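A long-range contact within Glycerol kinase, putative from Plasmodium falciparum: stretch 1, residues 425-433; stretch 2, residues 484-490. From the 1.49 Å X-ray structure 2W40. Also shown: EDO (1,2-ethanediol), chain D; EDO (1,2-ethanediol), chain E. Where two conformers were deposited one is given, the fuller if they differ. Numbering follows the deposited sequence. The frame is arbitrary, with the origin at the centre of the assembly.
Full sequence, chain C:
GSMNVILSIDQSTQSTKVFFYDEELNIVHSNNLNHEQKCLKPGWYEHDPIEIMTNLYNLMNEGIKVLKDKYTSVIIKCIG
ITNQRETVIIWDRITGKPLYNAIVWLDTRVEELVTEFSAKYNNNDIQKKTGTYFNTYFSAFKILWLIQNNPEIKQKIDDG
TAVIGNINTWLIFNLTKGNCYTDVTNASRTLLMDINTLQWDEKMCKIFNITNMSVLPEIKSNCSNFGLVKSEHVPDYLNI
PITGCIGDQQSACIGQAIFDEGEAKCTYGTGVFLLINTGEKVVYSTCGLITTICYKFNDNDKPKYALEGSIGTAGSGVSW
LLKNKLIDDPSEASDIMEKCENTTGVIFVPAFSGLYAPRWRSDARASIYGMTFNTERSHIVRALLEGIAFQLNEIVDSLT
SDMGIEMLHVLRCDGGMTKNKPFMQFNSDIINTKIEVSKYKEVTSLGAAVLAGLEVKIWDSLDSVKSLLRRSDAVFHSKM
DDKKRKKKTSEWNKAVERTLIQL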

# COMPACT_ATOMS: atom_id res chain seq x y z
N GLN C 425 13.77 -18.71 7.42
CA GLN C 425 15.14 -18.25 7.66
C GLN C 425 15.13 -16.79 8.19
O GLN C 425 15.82 -16.47 9.12
CB GLN C 425 15.97 -18.40 6.40
CG GLN C 425 17.44 -18.04 6.67
CD GLN C 425 18.11 -18.95 7.71
OE1 GLN C 425 18.26 -20.13 7.45
NE2 GLN C 425 18.52 -18.40 8.80
N PHE C 426 14.29 -15.97 7.57
CA PHE C 426 14.14 -14.56 8.01
C PHE C 426 13.62 -14.49 9.44
O PHE C 426 14.10 -13.70 10.23
CB PHE C 426 13.23 -13.79 7.07
CG PHE C 426 13.21 -12.34 7.33
CD1 PHE C 426 14.20 -11.51 6.87
CD2 PHE C 426 12.22 -11.74 8.10
CE1 PHE C 426 14.20 -10.18 7.09
CE2 PHE C 426 12.26 -10.38 8.34
CZ PHE C 426 13.24 -9.62 7.82
N ASN C 427 12.63 -15.33 9.76
CA ASN C 427 12.15 -15.39 11.15
C ASN C 427 13.26 -15.76 12.12
O ASN C 427 13.48 -15.12 13.14
CB ASN C 427 10.98 -16.42 11.30
CG ASN C 427 9.62 -15.83 10.92
OD1 ASN C 427 8.79 -15.58 11.81
ND2 ASN C 427 9.40 -15.58 9.63
N SER C 428 14.02 -16.82 11.77
CA SER C 428 15.11 -17.28 12.66
C SER C 428 16.16 -16.21 12.83
O SER C 428 16.59 -15.94 13.97
CB SER C 428 15.76 -18.56 12.13
OG SER C 428 16.77 -18.98 13.04
N ASP C 429 16.50 -15.53 11.70
CA ASP C 429 17.43 -14.43 11.66
C ASP C 429 16.95 -13.26 12.60
O ASP C 429 17.67 -12.78 13.52
CB ASP C 429 17.60 -13.90 10.28
CG ASP C 429 18.41 -14.74 9.39
OD1 ASP C 429 19.03 -15.73 9.85
OD2 ASP C 429 18.45 -14.39 8.16
N ILE C 430 15.72 -12.84 12.42
CA ILE C 430 15.25 -11.64 13.19
C ILE C 430 14.95 -11.96 14.64
O ILE C 430 15.29 -11.14 15.51
CB ILE C 430 14.08 -11.02 12.54
CG1 ILE C 430 14.45 -10.39 11.22
CG2 ILE C 430 13.29 -9.98 13.47
CD1 ILE C 430 15.59 -9.27 11.19
N ILE C 431 14.34 -13.09 14.94
CA ILE C 431 14.07 -13.47 16.38
C ILE C 431 15.30 -14.04 17.09
O ILE C 431 15.19 -14.29 18.32
CB ILE C 431 12.83 -14.39 16.56
CG1 ILE C 431 13.08 -15.86 16.17
CG2 ILE C 431 11.62 -13.84 15.76
CD1 ILE C 431 11.90 -16.84 16.29
N ASN C 432 16.38 -14.27 16.32
CA ASN C 432 17.65 -14.90 16.76
C ASN C 432 17.45 -16.20 17.65
O ASN C 432 17.97 -16.30 18.78
CB ASN C 432 18.50 -13.89 17.46
CG ASN C 432 20.02 -14.34 17.62
OD1 ASN C 432 20.55 -15.17 16.86
ND2 ASN C 432 20.64 -13.85 18.72
N THR C 433 16.68 -17.12 17.11
CA THR C 433 16.25 -18.32 17.82
C THR C 433 16.25 -19.45 16.88
O THR C 433 15.82 -19.29 15.71
CB THR C 433 14.80 -18.17 18.44
OG1 THR C 433 14.72 -17.05 19.40
CG2 THR C 433 14.32 -19.47 19.20
N LYS C 484 23.38 -6.26 11.24
CA LYS C 484 22.39 -6.23 10.24
C LYS C 484 21.02 -6.34 10.98
O LYS C 484 20.06 -5.65 10.61
CB LYS C 484 22.50 -7.35 9.26
CG LYS C 484 21.46 -7.26 8.19
CD LYS C 484 21.81 -8.07 7.00
CE LYS C 484 20.81 -8.00 5.88
NZ LYS C 484 21.55 -8.20 4.53
N ARG C 485 20.95 -7.23 11.97
CA ARG C 485 19.68 -7.43 12.69
C ARG C 485 19.25 -6.15 13.39
O ARG C 485 18.05 -5.75 13.34
CB ARG C 485 19.81 -8.55 13.74
CG ARG C 485 18.53 -8.85 14.53
CD ARG C 485 18.70 -10.01 15.51
NE ARG C 485 17.56 -10.21 16.39
CZ ARG C 485 17.53 -10.30 17.72
NH1 ARG C 485 18.66 -10.23 18.47
NH2 ARG C 485 16.35 -10.52 18.32
N LYS C 486 20.18 -5.50 14.09
CA LYS C 486 19.89 -4.26 14.80
C LYS C 486 19.45 -3.21 13.86
O LYS C 486 18.54 -2.44 14.14
CB LYS C 486 21.13 -3.81 15.53
CG LYS C 486 21.18 -4.27 16.88
CD LYS C 486 20.69 -5.67 17.14
N LYS C 487 20.04 -3.15 12.68
CA LYS C 487 19.68 -2.16 11.70
C LYS C 487 18.24 -2.39 11.23
O LYS C 487 17.48 -1.45 11.17
CB LYS C 487 20.60 -2.20 10.51
CG LYS C 487 20.32 -1.13 9.53
CD LYS C 487 21.54 -0.93 8.62
CE LYS C 487 21.20 -0.08 7.33
NZ LYS C 487 22.51 0.45 6.60
N LYS C 488 17.93 -3.63 10.86
CA LYS C 488 16.58 -3.96 10.35
C LYS C 488 15.51 -3.70 11.43
O LYS C 488 14.42 -3.24 11.10
CB LYS C 488 16.55 -5.43 9.92
CG LYS C 488 17.29 -5.59 8.64
CD LYS C 488 17.05 -6.98 8.00
CE LYS C 488 17.54 -7.06 6.57
NZ LYS C 488 16.51 -6.35 5.68
N THR C 489 15.81 -4.07 12.66
CA THR C 489 14.83 -3.95 13.78
C THR C 489 14.65 -2.49 14.07
O THR C 489 13.57 -2.06 14.40
CB THR C 489 15.14 -4.81 14.96
OG1 THR C 489 16.32 -4.40 15.55
CG2 THR C 489 15.35 -6.22 14.56
N SER C 490 15.71 -1.71 13.93
CA SER C 490 15.55 -0.20 14.03
C SER C 490 14.62 0.38 12.94
O SER C 490 13.79 1.30 13.21
CB SER C 490 16.95 0.45 14.00
OG SER C 490 16.78 1.85 13.71
C1 EDO D . 20.70 -18.42 17.85
O1 EDO D . 21.67 -17.58 17.25
C2 EDO D . 19.69 -18.67 16.76
O2 EDO D . 20.11 -19.69 15.87
C1 EDO E . 13.60 -4.42 6.88
O1 EDO E . 13.91 -5.82 6.68
C2 EDO E . 13.54 -3.71 5.51
O2 EDO E . 14.84 -3.74 4.84

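This contact is a small helix-to-helix crossing in which one arginine hydrogen-bonds a single backbone carbonyl near the end of the other helix, while a few loose apolar contacts lie beside it. The two helices cross nearly at right angles, 96° between their directions, so they meet over a short patch that buries only 288 Å² in total. The principle at work is that carbonyls in the last turn of a helix often lack the amide partner four residues on, and so can accept from donors elsewhere; Ile430 O does so here. Arg485, extended with its first three chi angles all t, supplies them: its NE donates to Ile430 O at 2.6 Å, and its NH2 adds a weak bond to the same Ile430 O at 3.1 Å. The acceptor lies near the guanidinium plane, the direction in which guanidinium N-H groups point. Over one face sits Asn432, its CB 3.7 Å from Arg485 CZ; Asn432, with positive phi, is the first residue after the helix to leave helical phi/psi. Beside this polar centre the packing is looser. Although its CA-to-CB bond points away, Ile430 reaches back, placing CD1 4.2 Å from Lys488 CB and CG2 4.4 Å from Thr489 CG2. Lys488 CD is 4.4 Å from Phe426 CE1.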